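Local coordinates for protein tubulin-specific chaperone (Trypanosoma brucei, PDB 4B6W) that probably binds alpha-tubulin and microtubule plus ends as a tubulin-folding cofactor, of which this chain is the ubiquitin-like domain, at residues Met45-Ile50 with Lys59-Asp64; Ser6-Ala11 with Glu75-Val80; Lys19-Ala24 with Glu32-His37. One frame throughout, in Å; residues are numbered along the deposited sequence.

How the interactions relate
From the N terminus, strand 2-9 lies between 15-22 and the central strand 77-82 and leads into 15-22, whose Lys19-Ala24 meets Glu32-His37, from helix 27-35 and the residues after it, in interaction 3, closing a short loop. The chain then enters strand 45-50, and after strand 56-58 the loop residues Lys59-Asp64 return to it in interaction 1, a second short loop. The two are in series, and both nest inside the 63-residue loop closed by interaction 2, where Glu75-Val80 joins Ser6-Ala11. Interaction 2 forms the parallel centre of the ubiquitin-like sheet; interaction 3 ties the sheet's outer strand to the helix, and interaction 1 ties strand 45-50 to the loop beyond 56-58.

Interaction 1: Met45-Ile50 with Lys59-Asp64; sequences MQLQLI and KNMAND
Leu47 O is the best-held atom here, gripped by one hydrogen bond and one weaker CH contact. Met61 N donates to it at 2.9 Å, close to straight at 166° and lying in the carbonyl plane. Beside that bond, Asn60 CA approaches Leu47 O at 3.3 Å in a CA-H...O contact. Two waters extend the link: one accepts from Leu47 N and donates to Met61 O; the other donates to Lys59 O and takes a weak bond from Gln46 NE2. The side-chain amides of Gln46 and Asn60 stack almost parallel, 11° apart, with Gln46 CD 3.4 Å from Asn60 CG. Gln46 runs extended beyond CG, and Asn60 holds CG anti to its backbone N, so the two chains cross at about a right angle while their flat ends overlap. Gln48 turns its amide elsewhere, to Thr56. Met61, a selenomethionine, bends at chi3 (-79°), bringing CE to 3.6 Å from Leu47 CB and SE to 3.9 Å from Leu49 CB. Ile27 of helix 27-35 also touches Met61 and Leu47. A polar, water-bridged half thus adjoins a buried apolar half: the backbone bond fixes the irregular loop after strand 56-58 against strand 45-50 of the ubiquitin-like sheet, and the selenomethionine joins it to the core beneath the helix.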
HETATM    1  N   MSE A  45      -7.185   6.251  -4.185  1.00 40.14           N
HETATM    2  CA  MSE A  45      -5.949   5.485  -4.091  1.00 37.60           C
HETATM    3  C   MSE A  45      -6.123   4.127  -4.722  1.00 35.37           C
HETATM    4  O   MSE A  45      -7.118   3.422  -4.469  1.00 35.13           O
HETATM    5  CB  MSE A  45      -5.567   5.193  -2.663  1.00 38.38           C
HETATM    6  CG  MSE A  45      -5.253   6.330  -1.766  1.00 42.46           C
HETATM    7 SE   MSE A  45      -4.724   5.506  -0.001  1.00 50.63          SE
HETATM    8  CE  MSE A  45      -4.494   7.172   1.060  1.00 46.05           C
ATOM      9  N   GLN A  46      -5.114   3.753  -5.504  1.00 32.70           N
ATOM     10  CA  GLN A  46      -4.834   2.362  -5.799  1.00 30.93           C
ATOM     11  C   GLN A  46      -3.538   2.013  -5.102  1.00 28.39           C
ATOM     12  O   GLN A  46      -2.633   2.827  -5.060  1.00 27.66           O
ATOM     13  CB  GLN A  46      -4.693   2.159  -7.298  1.00 31.41           C
ATOM     14  CG  GLN A  46      -5.997   2.324  -8.020  1.00 33.44           C
ATOM     15  CD  GLN A  46      -5.942   1.995  -9.506  1.00 34.57           C
ATOM     16  OE1 GLN A  46      -6.939   2.184 -10.197  1.00 37.61           O
ATOM     17  NE2 GLN A  46      -4.798   1.535 -10.007  1.00 32.45           N
ATOM     18  N   LEU A  47      -3.476   0.810  -4.526  1.00 27.37           N
ATOM     19  CA  LEU A  47      -2.258   0.251  -3.909  1.00 25.14           C
ATOM     20  C   LEU A  47      -1.589  -0.795  -4.839  1.00 24.93           C
ATOM     21  O   LEU A  47      -2.183  -1.808  -5.189  1.00 26.02           O
ATOM     22  CB  LEU A  47      -2.568  -0.352  -2.522  1.00 24.22           C
ATOM     23  CG  LEU A  47      -3.117   0.571  -1.379  1.00 24.29           C
ATOM     24  CD1 LEU A  47      -3.234  -0.215  -0.061  1.00 22.78           C
ATOM     25  CD2 LEU A  47      -2.329   1.897  -1.148  1.00 22.69           C
ATOM     26  N   GLN A  48      -0.358  -0.490  -5.257  1.00 24.25           N
ATOM     27  CA  GLN A  48       0.496  -1.365  -6.050  1.00 23.98           C
ATOM     28  C   GLN A  48       1.462  -2.093  -5.087  1.00 23.02           C
ATOM     29  O   GLN A  48       2.134  -1.440  -4.302  1.00 22.41           O
ATOM     30  CB  GLN A  48       1.306  -0.494  -7.043  1.00 24.19           C
ATOM     31  CG  GLN A  48       2.260  -1.271  -7.954  1.00 24.48           C
ATOM     32  CD  GLN A  48       3.125  -0.375  -8.797  1.00 25.07           C
ATOM     33  OE1 GLN A  48       3.042   0.850  -8.731  1.00 25.20           O
ATOM     34  NE2 GLN A  48       3.991  -0.986  -9.593  1.00 26.05           N
ATOM     35  N   LEU A  49       1.538  -3.415  -5.141  1.00 22.91           N
ATOM     36  CA  LEU A  49       2.433  -4.164  -4.258  1.00 22.40           C
ATOM     37  C   LEU A  49       3.648  -4.496  -5.104  1.00 23.46           C
ATOM     38  O   LEU A  49       3.529  -5.100  -6.179  1.00 23.84           O
ATOM     39  CB  LEU A  49       1.778  -5.447  -3.699  1.00 22.72           C
ATOM     40  CG  LEU A  49       2.586  -6.226  -2.634  1.00 22.54           C
ATOM     41  CD1 LEU A  49       2.821  -5.384  -1.382  1.00 20.99           C
ATOM     42  CD2 LEU A  49       1.972  -7.613  -2.298  1.00 23.23           C
ATOM     43  N   ILE A  50       4.812  -4.027  -4.639  1.00 23.89           N
ATOM     44  CA  ILE A  50       6.080  -4.272  -5.291  1.00 25.12           C
ATOM     45  C   ILE A  50       6.916  -5.123  -4.345  1.00 26.30           C
ATOM     46  O   ILE A  50       6.975  -4.862  -3.167  1.00 25.91           O
ATOM     47  CB  ILE A  50       6.806  -2.952  -5.602  1.00 24.93           C
ATOM     48  CG1 ILE A  50       5.901  -2.005  -6.418  1.00 25.01           C
ATOM     49  CG2 ILE A  50       8.120  -3.214  -6.378  1.00 26.01           C
ATOM     50  CD1 ILE A  50       6.260  -0.494  -6.292  1.00 23.42           C
ATOM     51  N   LYS A  59      -0.748  -4.685  -9.414  1.00 31.66           N
ATOM     52  CA  LYS A  59      -0.796  -3.271  -9.741  1.00 32.32           C
ATOM     53  C   LYS A  59      -1.891  -2.471  -8.992  1.00 32.00           C
ATOM     54  O   LYS A  59      -1.808  -1.252  -8.879  1.00 31.29           O
ATOM     55  CB  LYS A  59      -0.885  -3.099 -11.260  1.00 34.55           C
ATOM     56  CG  LYS A  59      -2.062  -3.757 -11.957  1.00 37.30           C
ATOM     57  CD  LYS A  59      -1.792  -3.844 -13.450  1.00 39.33           C
ATOM     58  CE  LYS A  59      -3.087  -4.081 -14.214  1.00 42.99           C
ATOM     59  NZ  LYS A  59      -3.700  -5.348 -13.749  1.00 44.81           N
ATOM     60  N   ASN A  60      -2.914  -3.153  -8.487  1.00 32.65           N
ATOM     61  CA  ASN A  60      -4.066  -2.473  -7.863  1.00 33.31           C
ATOM     62  C   ASN A  60      -4.869  -3.381  -6.921  1.00 34.08           C
ATOM     63  O   ASN A  60      -5.869  -3.955  -7.326  1.00 36.95           O
ATOM     64  CB  ASN A  60      -4.987  -1.949  -8.969  1.00 34.60           C
ATOM     65  CG  ASN A  60      -6.238  -1.267  -8.437  1.00 35.35           C
ATOM     66  OD1 ASN A  60      -7.262  -1.196  -9.141  1.00 36.85           O
ATOM     67  ND2 ASN A  60      -6.174  -0.779  -7.198  1.00 32.78           N
HETATM   68  N   MSE A  61      -4.449  -3.501  -5.671  1.00 33.13           N
HETATM   69  CA  MSE A  61      -5.095  -4.461  -4.763  1.00 34.03           C
HETATM   70  C   MSE A  61      -6.533  -4.055  -4.422  1.00 33.97           C
HETATM   71  O   MSE A  61      -6.825  -2.886  -4.162  1.00 33.16           O
HETATM   72  CB  MSE A  61      -4.267  -4.640  -3.494  1.00 35.06           C
HETATM   73  CG  MSE A  61      -2.854  -5.157  -3.762  1.00 36.87           C
HETATM   74 SE   MSE A  61      -1.764  -5.438  -2.135  1.00 48.99          SE
HETATM   75  CE  MSE A  61      -1.233  -3.558  -1.767  1.00 34.95           C
ATOM     76  N   ALA A  62      -7.412  -5.046  -4.417  1.00 34.11           N
ATOM     77  CA  ALA A  62      -8.842  -4.843  -4.254  1.00 35.91           C
ATOM     78  C   ALA A  62      -9.142  -4.532  -2.796  1.00 35.05           C
ATOM     79  O   ALA A  62      -8.676  -5.246  -1.902  1.00 34.20           O
ATOM     80  CB  ALA A  62      -9.638  -6.122  -4.734  1.00 37.61           C
ATOM     81  N   ASN A  63      -9.919  -3.466  -2.567  1.00 35.69           N
ATOM     82  CA  ASN A  63     -10.298  -3.040  -1.224  1.00 35.63           C
ATOM     83  C   ASN A  63     -10.848  -4.124  -0.304  1.00 36.59           C
ATOM     84  O   ASN A  63     -10.612  -4.068   0.891  1.00 35.43           O
ATOM     85  CB  ASN A  63     -11.343  -1.931  -1.291  1.00 37.89           C
ATOM     86  CG  ASN A  63     -10.772  -0.630  -1.731  1.00 37.20           C
ATOM     87  OD1 ASN A  63      -9.569  -0.481  -1.795  1.00 35.82           O
ATOM     88  ND2 ASN A  63     -11.631   0.330  -2.039  1.00 39.76           N
ATOM     89  N   ASP A  64     -11.605  -5.076  -0.847  1.00 39.13           N
ATOM     90  CA  ASP A  64     -12.249  -6.113  -0.019  1.00 41.05           C
ATOM     91  C   ASP A  64     -11.374  -7.325   0.282  1.00 40.28           C
ATOM     92  O   ASP A  64     -11.800  -8.209   1.027  1.00 42.88           O
ATOM     93  CB  ASP A  64     -13.598  -6.567  -0.616  1.00 44.78           C
ATOM     94  CG  ASP A  64     -13.457  -7.417  -1.886  1.00 46.62           C
ATOM     95  OD1 ASP A  64     -12.523  -7.192  -2.698  1.00 45.02           O
ATOM     96  OD2 ASP A  64     -14.333  -8.303  -2.087  1.00 50.74           O
TER
HETATM   97  O   HOH W   1      -2.272   1.030  -9.892  1.00 23.90           O
HETATM   98  O   HOH W   2      -6.110  -0.501  -4.794  1.00 23.68           O

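Interaction 2: Ser6-Ala11 with Glu75-Val80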
ATOM      1  N   SER A   6       7.467  -0.659   3.279  1.00 25.30           N
ATOM      2  CA  SER A   6       7.590   0.791   3.161  1.00 26.29           C
ATOM      3  C   SER A   6       6.498   1.358   2.254  1.00 25.38           C
ATOM      4  O   SER A   6       5.855   0.645   1.523  1.00 25.27           O
ATOM      5  CB  SER A   6       8.995   1.220   2.704  1.00 27.87           C
ATOM      6  OG  SER A   6       9.438   0.448   1.623  1.00 28.56           O
ATOM      7  N   LEU A   7       6.269   2.655   2.330  1.00 26.57           N
ATOM      8  CA  LEU A   7       5.233   3.276   1.524  1.00 26.55           C
ATOM      9  C   LEU A   7       5.887   4.340   0.695  1.00 27.93           C
ATOM     10  O   LEU A   7       6.695   5.143   1.214  1.00 28.77           O
ATOM     11  CB  LEU A   7       4.159   3.920   2.376  1.00 26.69           C
ATOM     12  CG  LEU A   7       3.367   3.102   3.377  1.00 26.27           C
ATOM     13  CD1 LEU A   7       2.434   4.032   4.179  1.00 26.76           C
ATOM     14  CD2 LEU A   7       2.583   2.032   2.663  1.00 25.68           C
ATOM     15  N   THR A   8       5.517   4.329  -0.585  1.00 27.22           N
ATOM     16  CA  THR A   8       5.872   5.349  -1.541  1.00 28.53           C
ATOM     17  C   THR A   8       4.565   5.945  -2.106  1.00 28.12           C
ATOM     18  O   THR A   8       3.493   5.393  -1.906  1.00 27.78           O
ATOM     19  CB  THR A   8       6.731   4.766  -2.669  1.00 28.81           C
ATOM     20  OG1 THR A   8       5.997   3.717  -3.326  1.00 28.29           O
ATOM     21  CG2 THR A   8       8.040   4.199  -2.122  1.00 29.87           C
ATOM     22  N   HIS A   9       4.678   7.065  -2.812  1.00 28.85           N
ATOM     23  CA  HIS A   9       3.514   7.815  -3.270  1.00 29.17           C
ATOM     24  C   HIS A   9       3.742   8.351  -4.668  1.00 28.37           C
ATOM     25  O   HIS A   9       4.690   9.060  -4.875  1.00 28.84           O
ATOM     26  CB  HIS A   9       3.257   8.992  -2.311  1.00 31.19           C
ATOM     27  CG  HIS A   9       1.971   9.707  -2.587  1.00 33.74           C
ATOM     28  ND1 HIS A   9       1.893  11.079  -2.726  1.00 36.60           N
ATOM     29  CD2 HIS A   9       0.712   9.237  -2.768  1.00 33.35           C
ATOM     30  CE1 HIS A   9       0.637  11.415  -2.978  1.00 37.76           C
ATOM     31  NE2 HIS A   9      -0.096  10.314  -3.028  1.00 35.34           N
ATOM     32  N   SER A  10       2.842   8.056  -5.602  1.00 27.64           N
ATOM     33  CA  SER A  10       3.000   8.451  -7.013  1.00 28.38           C
ATOM     34  C   SER A  10       3.035   9.957  -7.290  1.00 30.44           C
ATOM     35  O   SER A  10       3.448  10.364  -8.383  1.00 31.37           O
ATOM     36  CB  SER A  10       1.900   7.825  -7.882  1.00 28.42           C
ATOM     37  OG  SER A  10       0.646   8.458  -7.719  1.00 29.53           O
ATOM     38  N   ALA A  11       2.603  10.773  -6.323  1.00 31.56           N
ATOM     39  CA  ALA A  11       2.469  12.212  -6.498  1.00 34.28           C
ATOM     40  C   ALA A  11       3.340  12.978  -5.540  1.00 36.17           C
ATOM     41  O   ALA A  11       3.138  14.160  -5.364  1.00 38.99           O
ATOM     42  CB  ALA A  11       1.039  12.620  -6.304  1.00 35.06           C
ATOM     43  N   GLU A  75       9.646  -6.380   3.718  1.00 31.97           N
ATOM     44  CA  GLU A  75      10.551  -5.604   2.873  1.00 32.31           C
ATOM     45  C   GLU A  75       9.960  -5.298   1.510  1.00 29.81           C
ATOM     46  O   GLU A  75      10.632  -4.747   0.642  1.00 30.11           O
ATOM     47  CB  GLU A  75      11.940  -6.257   2.754  1.00 35.84           C
ATOM     48  CG  GLU A  75      12.484  -6.980   4.032  1.00 39.73           C
ATOM     49  CD  GLU A  75      12.429  -6.119   5.301  1.00 42.19           C
ATOM     50  OE1 GLU A  75      12.454  -4.866   5.140  1.00 41.46           O
ATOM     51  OE2 GLU A  75      12.383  -6.692   6.456  1.00 44.63           O
ATOM     52  N   PHE A  76       8.684  -5.630   1.341  1.00 28.36           N
ATOM     53  CA  PHE A  76       7.916  -5.308   0.147  1.00 26.39           C
ATOM     54  C   PHE A  76       7.525  -3.838   0.226  1.00 25.90           C
ATOM     55  O   PHE A  76       7.636  -3.247   1.298  1.00 25.35           O
ATOM     56  CB  PHE A  76       6.654  -6.169   0.057  1.00 25.47           C
ATOM     57  CG  PHE A  76       6.859  -7.518  -0.581  1.00 26.49           C
ATOM     58  CD1 PHE A  76       8.058  -8.195  -0.473  1.00 28.02           C
ATOM     59  CD2 PHE A  76       5.817  -8.129  -1.249  1.00 26.61           C
ATOM     60  CE1 PHE A  76       8.222  -9.443  -1.052  1.00 29.86           C
ATOM     61  CE2 PHE A  76       5.962  -9.391  -1.816  1.00 28.24           C
ATOM     62  CZ  PHE A  76       7.166 -10.043  -1.721  1.00 29.85           C
ATOM     63  N   VAL A  77       7.052  -3.269  -0.892  1.00 25.01           N
ATOM     64  CA  VAL A  77       6.768  -1.847  -0.968  1.00 24.88           C
ATOM     65  C   VAL A  77       5.343  -1.679  -1.423  1.00 24.95           C
ATOM     66  O   VAL A  77       4.913  -2.267  -2.434  1.00 24.52           O
ATOM     67  CB  VAL A  77       7.738  -1.131  -1.951  1.00 25.54           C
ATOM     68  CG1 VAL A  77       7.373   0.328  -2.137  1.00 24.68           C
ATOM     69  CG2 VAL A  77       9.181  -1.263  -1.467  1.00 26.20           C
ATOM     70  N   ILE A  78       4.570  -0.927  -0.650  1.00 25.11           N
ATOM     71  CA  ILE A  78       3.229  -0.595  -1.090  1.00 25.36           C
ATOM     72  C   ILE A  78       3.344   0.803  -1.687  1.00 25.92           C
ATOM     73  O   ILE A  78       3.698   1.764  -0.966  1.00 25.30           O
ATOM     74  CB  ILE A  78       2.215  -0.589   0.059  1.00 26.62           C
ATOM     75  CG1 ILE A  78       1.886  -2.013   0.527  1.00 27.08           C
ATOM     76  CG2 ILE A  78       0.921   0.084  -0.390  1.00 27.12           C
ATOM     77  CD1 ILE A  78       0.971  -2.076   1.722  1.00 26.10           C
ATOM     78  N   HIS A  79       3.083   0.911  -2.998  1.00 26.00           N
ATOM     79  CA  HIS A  79       3.171   2.186  -3.717  1.00 26.34           C
ATOM     80  C   HIS A  79       1.768   2.734  -3.902  1.00 26.32           C
ATOM     81  O   HIS A  79       0.878   2.040  -4.391  1.00 26.75           O
ATOM     82  CB  HIS A  79       3.882   1.994  -5.052  1.00 26.47           C
ATOM     83  CG  HIS A  79       3.931   3.222  -5.903  1.00 27.69           C
ATOM     84  ND1 HIS A  79       4.641   4.352  -5.546  1.00 27.87           N
ATOM     85  CD2 HIS A  79       3.380   3.490  -7.118  1.00 28.58           C
ATOM     86  CE1 HIS A  79       4.528   5.260  -6.500  1.00 29.07           C
ATOM     87  NE2 HIS A  79       3.770   4.764  -7.467  1.00 29.19           N
ATOM     88  N   VAL A  80       1.564   3.976  -3.476  1.00 26.65           N
ATOM     89  CA  VAL A  80       0.244   4.596  -3.537  1.00 27.32           C
ATOM     90  C   VAL A  80       0.069   5.423  -4.830  1.00 28.21           C
ATOM     91  O   VAL A  80       0.738   6.442  -5.016  1.00 28.93           O
ATOM     92  CB  VAL A  80       0.005   5.473  -2.271  1.00 27.94           C
ATOM     93  CG1 VAL A  80      -1.364   6.111  -2.295  1.00 28.68           C
ATOM     94  CG2 VAL A  80       0.213   4.627  -1.009  1.00 27.40           C
TER
HETATM   95  O   HOH W   3      10.067  -2.025   2.133  1.00 36.45           O
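Four backbone hydrogen bonds, from Ser6 N to Phe76 O through Val80 N to Thr8 O, hold the strands in parallel register, Ser6 beside Val77 through His9 beside Val80. Ile78 N gives to Ser6 O at 3.0 Å, nearly along the C=O axis, whereas Val80 N reaches Thr8 O at 2.9 Å from 40° above the carbonyl plane. Past the strand end, Ser10 N continues the pairing with a 2.7 Å bond to Val80 O, almost straight at 170°. On the face carrying Thr8 and His79, Thr8 OG1 meets His79 ND1 at 2.7 Å, at the ring edge and near its plane; either atom may be the donor. Thr8 holds OG1 between its backbone N and carbonyl carbon (chi1 59°), and His79 sets CG anti to its N, which brings ring and hydroxyl together. Further along, Ser6 OG lies 3.5 Å from Val77 CG2 and shares a water with Phe76 O. The other face is mostly apolar, with the His9 ring at one end: Leu7 and Ile78 lie side by side, CD2 to CB 3.7 Å, and His9 CD2 approaches Val80 CG1 at 3.8 Å. Thr40 and Ser12 hydrogen-bond the His9 ring, and Phe38 stacks on it. This parallel pair of first and last strands centres the mixed ubiquitin-like sheet: strand 15-22 flanks 2-9, strand 45-50 flanks 77-82, and Val34 of helix 27-35 packs on Leu7 and Val80.

Interaction 3: Lys19-Ala24 with Glu32-His37; sequences KRYGLA and ENVFTH
Two donors from strand 15-22 converge on Asn33 OD1. Tyr21 OH gives its proton at 2.7 Å and Lys19 NZ gives one at 2.8 Å, each in the carbonyl plane and on a lone pair, with C=O...donor angles of 135° and 127°. The lysine has a second acceptor: NZ also donates to His37 NE2 at 2.8 Å, in the imidazole plane, so it meets the ring at its edge. This is consistent with an NE2 that carries no proton, and the nearby ammonium would probably disfavour its protonation. The lysine reaches both partners tip to tip by a folded chain: chi1, chi2 and chi3 all stand near -70°, and only the last torsion is extended, which also brings CE to 3.1 Å from Asn33 OD1. Asn33 meets them by setting CG anti to its backbone N. Its amide is turned almost perpendicular to the phenol ring, and OD1 lies at the edge of that ring, near its plane. A second shell steadies the turn that carries His37: Thr36 OG1 donates to Asn33 O at 2.6 Å, a carbonyl that also receives Thr36 N, while the same hydroxyl oxygen sits over one face of the His37 ring, toward its rim. Van der Waals contact is slight: the methyl CG2 of Val34 lies 3.8 Å from the hydroxyl oxygen OH of Tyr21. Leu7 of strand 2-9 packs against Lys19, and Val5 of that strand and Leu67 of a loop touch Tyr21. Polar side chains therefore span the gap, with the CA atoms of Tyr21 and Asn33 9.6 Å apart, between outer strand 15-22 and Asn33 of helix 27-35, with His37 that follows; the helix lies across the ubiquitin-like sheet.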
ATOM      1  N   LYS A  19       6.628   0.240   8.000  1.00 34.99           N
ATOM      2  CA  LYS A  19       5.231   0.182   8.437  1.00 33.88           C
ATOM      3  C   LYS A  19       4.880  -1.249   8.703  1.00 31.47           C
ATOM      4  O   LYS A  19       5.276  -2.124   7.952  1.00 30.46           O
ATOM      5  CB  LYS A  19       4.281   0.739   7.377  1.00 33.33           C
ATOM      6  CG  LYS A  19       4.385   2.248   7.199  1.00 35.16           C
ATOM      7  CD  LYS A  19       3.772   3.023   8.389  1.00 37.11           C
ATOM      8  CE  LYS A  19       2.237   2.977   8.370  1.00 36.33           C
ATOM      9  NZ  LYS A  19       1.645   3.689   9.546  1.00 38.04           N
ATOM     10  N   ARG A  20       4.153  -1.491   9.781  1.00 30.71           N
ATOM     11  CA  ARG A  20       3.720  -2.843  10.099  1.00 30.28           C
ATOM     12  C   ARG A  20       2.219  -2.947   9.909  1.00 28.16           C
ATOM     13  O   ARG A  20       1.464  -2.159  10.486  1.00 27.72           O
ATOM     14  CB  ARG A  20       4.064  -3.199  11.536  1.00 31.87           C
ATOM     15  CG  ARG A  20       5.540  -3.203  11.832  1.00 33.70           C
ATOM     16  CD  ARG A  20       5.881  -4.107  13.035  1.00 36.53           C
ATOM     17  NE  ARG A  20       6.889  -5.039  12.555  1.00 39.04           N
ATOM     18  CZ  ARG A  20       6.822  -6.359  12.562  1.00 40.54           C
ATOM     19  NH1 ARG A  20       5.828  -7.018  13.116  1.00 41.85           N
ATOM     20  NH2 ARG A  20       7.820  -7.032  12.040  1.00 44.05           N
ATOM     21  N   TYR A  21       1.823  -3.923   9.096  1.00 26.82           N
ATOM     22  CA  TYR A  21       0.418  -4.319   8.877  1.00 25.64           C
ATOM     23  C   TYR A  21       0.195  -5.803   9.148  1.00 26.49           C
ATOM     24  O   TYR A  21       1.071  -6.639   8.904  1.00 25.68           O
ATOM     25  CB  TYR A  21       0.027  -4.029   7.448  1.00 24.12           C
ATOM     26  CG  TYR A  21       0.045  -2.549   7.145  1.00 23.85           C
ATOM     27  CD1 TYR A  21      -0.875  -1.676   7.756  1.00 24.24           C
ATOM     28  CD2 TYR A  21       0.981  -2.010   6.280  1.00 22.81           C
ATOM     29  CE1 TYR A  21      -0.875  -0.311   7.479  1.00 24.00           C
ATOM     30  CE2 TYR A  21       0.986  -0.649   6.002  1.00 22.89           C
ATOM     31  CZ  TYR A  21       0.069   0.199   6.594  1.00 23.55           C
ATOM     32  OH  TYR A  21       0.103   1.561   6.303  1.00 23.63           O
ATOM     33  N   GLY A  22      -0.993  -6.116   9.643  1.00 26.75           N
ATOM     34  CA  GLY A  22      -1.450  -7.508   9.681  1.00 28.02           C
ATOM     35  C   GLY A  22      -1.779  -7.976   8.272  1.00 27.45           C
ATOM     36  O   GLY A  22      -2.381  -7.263   7.508  1.00 27.55           O
ATOM     37  N   LEU A  23      -1.377  -9.179   7.913  1.00 28.45           N
ATOM     38  CA  LEU A  23      -1.767  -9.756   6.617  1.00 28.24           C
ATOM     39  C   LEU A  23      -3.270 -10.018   6.562  1.00 28.71           C
ATOM     40  O   LEU A  23      -3.843 -10.087   5.509  1.00 28.20           O
ATOM     41  CB  LEU A  23      -1.007 -11.062   6.378  1.00 29.71           C
ATOM     42  CG  LEU A  23       0.506 -10.968   6.191  1.00 29.32           C
ATOM     43  CD1 LEU A  23       1.125 -12.393   6.072  1.00 31.21           C
ATOM     44  CD2 LEU A  23       0.801 -10.145   4.974  1.00 28.09           C
ATOM     45  N   ALA A  24      -3.897 -10.173   7.718  1.00 29.84           N
ATOM     46  CA  ALA A  24      -5.346 -10.295   7.801  1.00 31.27           C
ATOM     47  C   ALA A  24      -6.084  -8.969   7.518  1.00 30.24           C
ATOM     48  O   ALA A  24      -7.285  -8.983   7.311  1.00 31.87           O
ATOM     49  CB  ALA A  24      -5.761 -10.888   9.178  1.00 32.27           C
ATOM     50  N   GLU A  32      -6.808   3.522   4.831  1.00 31.21           N
ATOM     51  CA  GLU A  32      -7.184   4.437   5.898  1.00 33.28           C
ATOM     52  C   GLU A  32      -5.957   4.917   6.629  1.00 31.61           C
ATOM     53  O   GLU A  32      -5.777   6.111   6.831  1.00 32.69           O
ATOM     54  CB  GLU A  32      -8.099   3.759   6.914  1.00 35.19           C
ATOM     55  CG  GLU A  32      -9.527   3.626   6.437  1.00 38.16           C
ATOM     56  CD  GLU A  32     -10.159   4.970   6.171  1.00 41.07           C
ATOM     57  OE1 GLU A  32     -10.097   5.827   7.092  1.00 43.63           O
ATOM     58  OE2 GLU A  32     -10.707   5.151   5.053  1.00 42.05           O
ATOM     59  N   ASN A  33      -5.147   3.963   7.052  1.00 29.38           N
ATOM     60  CA  ASN A  33      -3.874   4.233   7.697  1.00 28.71           C
ATOM     61  C   ASN A  33      -2.897   5.013   6.833  1.00 27.70           C
ATOM     62  O   ASN A  33      -2.277   5.965   7.298  1.00 28.51           O
ATOM     63  CB  ASN A  33      -3.208   2.937   8.116  1.00 27.38           C
ATOM     64  CG  ASN A  33      -1.983   3.185   8.908  1.00 27.21           C
ATOM     65  OD1 ASN A  33      -0.860   2.989   8.418  1.00 26.71           O
ATOM     66  ND2 ASN A  33      -2.168   3.692  10.118  1.00 27.57           N
ATOM     67  N   VAL A  34      -2.802   4.623   5.572  1.00 27.27           N
ATOM     68  CA  VAL A  34      -1.990   5.323   4.570  1.00 27.47           C
ATOM     69  C   VAL A  34      -2.349   6.811   4.469  1.00 29.22           C
ATOM     70  O   VAL A  34      -1.475   7.653   4.298  1.00 29.53           O
ATOM     71  CB  VAL A  34      -2.070   4.630   3.189  1.00 26.86           C
ATOM     72  CG1 VAL A  34      -1.371   5.458   2.129  1.00 27.96           C
ATOM     73  CG2 VAL A  34      -1.421   3.267   3.259  1.00 25.77           C
ATOM     74  N   PHE A  35      -3.636   7.129   4.614  1.00 31.20           N
ATOM     75  CA  PHE A  35      -4.115   8.525   4.609  1.00 33.31           C
ATOM     76  C   PHE A  35      -3.440   9.384   5.674  1.00 33.87           C
ATOM     77  O   PHE A  35      -3.239  10.574   5.474  1.00 35.05           O
ATOM     78  CB  PHE A  35      -5.637   8.556   4.803  1.00 35.33           C
ATOM     79  CG  PHE A  35      -6.224   9.947   4.858  1.00 37.99           C
ATOM     80  CD1 PHE A  35      -6.269  10.652   6.063  1.00 39.75           C
ATOM     81  CD2 PHE A  35      -6.736  10.536   3.719  1.00 39.44           C
ATOM     82  CE1 PHE A  35      -6.818  11.947   6.137  1.00 42.87           C
ATOM     83  CE2 PHE A  35      -7.299  11.829   3.767  1.00 42.92           C
ATOM     84  CZ  PHE A  35      -7.341  12.537   4.989  1.00 44.47           C
ATOM     85  N   THR A  36      -3.086   8.773   6.803  1.00 33.59           N
ATOM     86  CA  THR A  36      -2.376   9.499   7.884  1.00 35.11           C
ATOM     87  C   THR A  36      -0.982  10.028   7.426  1.00 35.51           C
ATOM     88  O   THR A  36      -0.481  11.004   7.965  1.00 37.57           O
ATOM     89  CB  THR A  36      -2.300   8.672   9.222  1.00 34.29           C
ATOM     90  OG1 THR A  36      -1.401   7.579   9.104  1.00 32.19           O
ATOM     91  CG2 THR A  36      -3.665   8.108   9.578  1.00 34.65           C
ATOM     92  N   HIS A  37      -0.401   9.413   6.402  1.00 34.52           N
ATOM     93  CA  HIS A  37       0.891   9.846   5.864  1.00 35.36           C
ATOM     94  C   HIS A  37       0.799  10.694   4.592  1.00 36.07           C
ATOM     95  O   HIS A  37       1.496  11.677   4.475  1.00 38.19           O
ATOM     96  CB  HIS A  37       1.787   8.625   5.578  1.00 33.39           C
ATOM     97  CG  HIS A  37       2.037   7.764   6.781  1.00 33.01           C
ATOM     98  ND1 HIS A  37       2.868   8.147   7.811  1.00 34.80           N
ATOM     99  CD2 HIS A  37       1.543   6.552   7.124  1.00 31.97           C
ATOM    100  CE1 HIS A  37       2.890   7.193   8.725  1.00 34.37           C
ATOM    101  NE2 HIS A  37       2.097   6.211   8.330  1.00 32.27           N
TER